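Local coordinates for protein transport protein HOFQ (Aggregatibacter actinomycetemcomitans, PDB 2Y3M) that belongs to the secretin family of the competence machinery, binds DNA through its extra-membranous domains and probably takes part in DNA uptake, at residues A115-V120 / N145-Q150. Numbering follows the deposited sequence.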
loop_
_atom_site.group_PDB
_atom_site.type_symbol
_atom_site.label_atom_id
_atom_site.label_comp_id
_atom_site.label_asym_id
_atom_site.label_seq_id
_atom_site.Cartn_x
_atom_site.Cartn_y
_atom_site.Cartn_z
ATOM N N ALA B 115 -0.580 15.901 27.877
ATOM C CA ALA B 115 -1.648 15.243 27.132
ATOM C C ALA B 115 -1.306 15.109 25.648
ATOM O O ALA B 115 -0.433 15.817 25.141
ATOM C CB ALA B 115 -2.963 16.007 27.314
ATOM N N LYS B 116 -1.984 14.182 24.968
ATOM C CA LYS B 116 -1.976 14.114 23.508
ATOM C C LYS B 116 -3.040 15.054 22.943
ATOM O O LYS B 116 -4.175 15.085 23.437
ATOM C CB LYS B 116 -2.261 12.690 23.033
ATOM C CG LYS B 116 -1.026 11.844 22.771
ATOM C CD LYS B 116 -1.406 10.478 22.211
ATOM C CE LYS B 116 -1.845 9.518 23.312
ATOM N NZ LYS B 116 -2.371 8.237 22.755
ATOM N N ALA B 117 -2.667 15.808 21.906
ATOM C CA ALA B 117 -3.572 16.736 21.222
ATOM C C ALA B 117 -4.908 16.091 20.827
ATOM O O ALA B 117 -5.968 16.671 21.051
ATOM C CB ALA B 117 -2.883 17.353 20.006
ATOM N N SER B 118 -4.845 14.882 20.270
ATOM C CA SER B 118 -6.042 14.154 19.844
ATOM C C SER B 118 -6.954 13.779 21.014
ATOM O O SER B 118 -8.176 13.832 20.885
ATOM C CB SER B 118 -5.661 12.909 19.048
ATOM O OG SER B 118 -4.812 12.075 19.812
ATOM N N GLU B 119 -6.357 13.418 22.149
ATOM C CA GLU B 119 -7.125 13.115 23.361
ATOM C C GLU B 119 -7.808 14.361 23.931
ATOM O O GLU B 119 -8.973 14.305 24.337
ATOM C CB GLU B 119 -6.254 12.434 24.426
ATOM C CG GLU B 119 -5.635 11.099 23.998
ATOM C CD GLU B 119 -6.661 10.007 23.703
ATOM O OE1 GLU B 119 -7.798 10.064 24.235
ATOM O OE2 GLU B 119 -6.322 9.076 22.939
ATOM N N VAL B 120 -7.084 15.480 23.943
ATOM C CA VAL B 120 -7.643 16.773 24.341
ATOM C C VAL B 120 -8.841 17.118 23.456
ATOM O O VAL B 120 -9.904 17.491 23.961
ATOM C CB VAL B 120 -6.589 17.900 24.271
ATOM C CG1 VAL B 120 -7.204 19.259 24.611
ATOM C CG2 VAL B 120 -5.434 17.604 25.206
ATOM N N ASN B 145 2.749 17.662 18.873
ATOM C CA ASN B 145 1.793 17.828 19.964
ATOM C C ASN B 145 1.367 19.285 20.175
ATOM O O ASN B 145 1.249 19.758 21.304
ATOM C CB ASN B 145 2.305 17.175 21.254
ATOM C CG ASN B 145 1.185 16.593 22.096
ATOM O OD1 ASN B 145 0.103 16.286 21.592
ATOM N ND2 ASN B 145 1.442 16.432 23.386
ATOM N N LEU B 146 1.146 19.978 19.059
ATOM C CA LEU B 146 0.691 21.365 19.049
ATOM C C LEU B 146 -0.807 21.418 18.778
ATOM O O LEU B 146 -1.351 20.531 18.123
ATOM C CB LEU B 146 1.408 22.163 17.950
ATOM C CG LEU B 146 2.926 22.333 17.953
ATOM C CD1 LEU B 146 3.408 22.815 16.593
ATOM C CD2 LEU B 146 3.388 23.283 19.037
ATOM N N LEU B 147 -1.457 22.464 19.284
ATOM C CA LEU B 147 -2.835 22.796 18.928
ATOM C C LEU B 147 -2.856 24.250 18.468
ATOM O O LEU B 147 -2.345 25.134 19.159
ATOM C CB LEU B 147 -3.771 22.632 20.127
ATOM C CG LEU B 147 -4.432 21.297 20.481
ATOM C CD1 LEU B 147 -4.679 21.221 21.979
ATOM C CD2 LEU B 147 -5.738 21.114 19.752
ATOM N N LEU B 148 -3.437 24.492 17.300
ATOM C CA LEU B 148 -3.566 25.840 16.759
ATOM C C LEU B 148 -5.054 26.161 16.651
ATOM O O LEU B 148 -5.796 25.460 15.957
ATOM C CB LEU B 148 -2.888 25.926 15.387
ATOM C CG LEU B 148 -2.624 27.279 14.707
ATOM C CD1 LEU B 148 -1.669 27.113 13.520
ATOM C CD2 LEU B 148 -3.902 27.989 14.251
ATOM N N ILE B 149 -5.488 27.215 17.336
ATOM C CA ILE B 149 -6.895 27.599 17.339
ATOM C C ILE B 149 -7.152 28.979 16.729
ATOM O O ILE B 149 -6.415 29.931 16.983
ATOM C CB ILE B 149 -7.528 27.485 18.763
ATOM C CG1 ILE B 149 -8.975 28.004 18.753
ATOM C CG2 ILE B 149 -6.659 28.178 19.808
ATOM C CD1 ILE B 149 -9.737 27.768 20.028
ATOM N N GLN B 150 -8.197 29.068 15.911
ATOM C CA GLN B 150 -8.630 30.345 15.354
ATOM C C GLN B 150 -10.132 30.528 15.530
ATOM O O GLN B 150 -10.927 29.753 14.994
ATOM C CB GLN B 150 -8.255 30.464 13.875
ATOM C CG GLN B 150 -8.656 31.804 13.267
ATOM C CD GLN B 150 -8.312 31.935 11.794
ATOM O OE1 GLN B 150 -8.651 31.078 10.977
ATOM N NE2 GLN B 150 -7.652 33.026 11.446
#
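The first turn of helix 117-125 stands against the start of strand 146-151, the backbones coming nearest at Ala-117 and Asn-145, whose CA atoms lie 5.6 Å apart. The polar part of the junction is a side-chain amide that donates through its nitrogen and accepts through its oxygen. Asn-145, just ahead of the strand, gives ND2 to the carbonyl O of Ala-115 at 2.6 Å, in a nearly straight bond (N-H...O angle 165°) that runs within the plane of the amide. Its OD1 receives the backbone N-H of Ala-117 at 2.8 Å, the donor lying in the plane of the side-chain carbonyl. The two bonds bracket Lys-116, the N-cap residue, and together fix the rotation of the amide group. The N-H of Ala-117 belongs to the first turn of the helix, where no preceding turn supplies a carbonyl; a side chain remote in sequence does so instead. By contrast, the N-H of Val-120 already bonds to Lys-116 O, the first turn closing on itself.

Past the two amide bonds, toward the second residue of the strand, the contact becomes apolar. The methyl of Ala-117 points at the strand, with CB 4.0 Å from the carbonyl O of Leu-146 and 4.3 Å from CG of Leu-147. Nearly one turn on, Val-120 holds CG1 anti to its backbone N (chi1 177°), and this methyl meets CD1 of Leu-147 at 4.1 Å, the two side chains crossing at a slant.

Both segments fall in the bacterial type II/III secretion system short domain, where helices packed on an antiparallel sheet are consistent with the type I KH-like fold of these extra-membranous domains. Strand 146-151 runs between strands 106-111 and 137-141; Phe-140 of the latter touches Ala-117 and Leu-147, while Ile-163 of helix 153-166 packs on Val-120 and Leu-147.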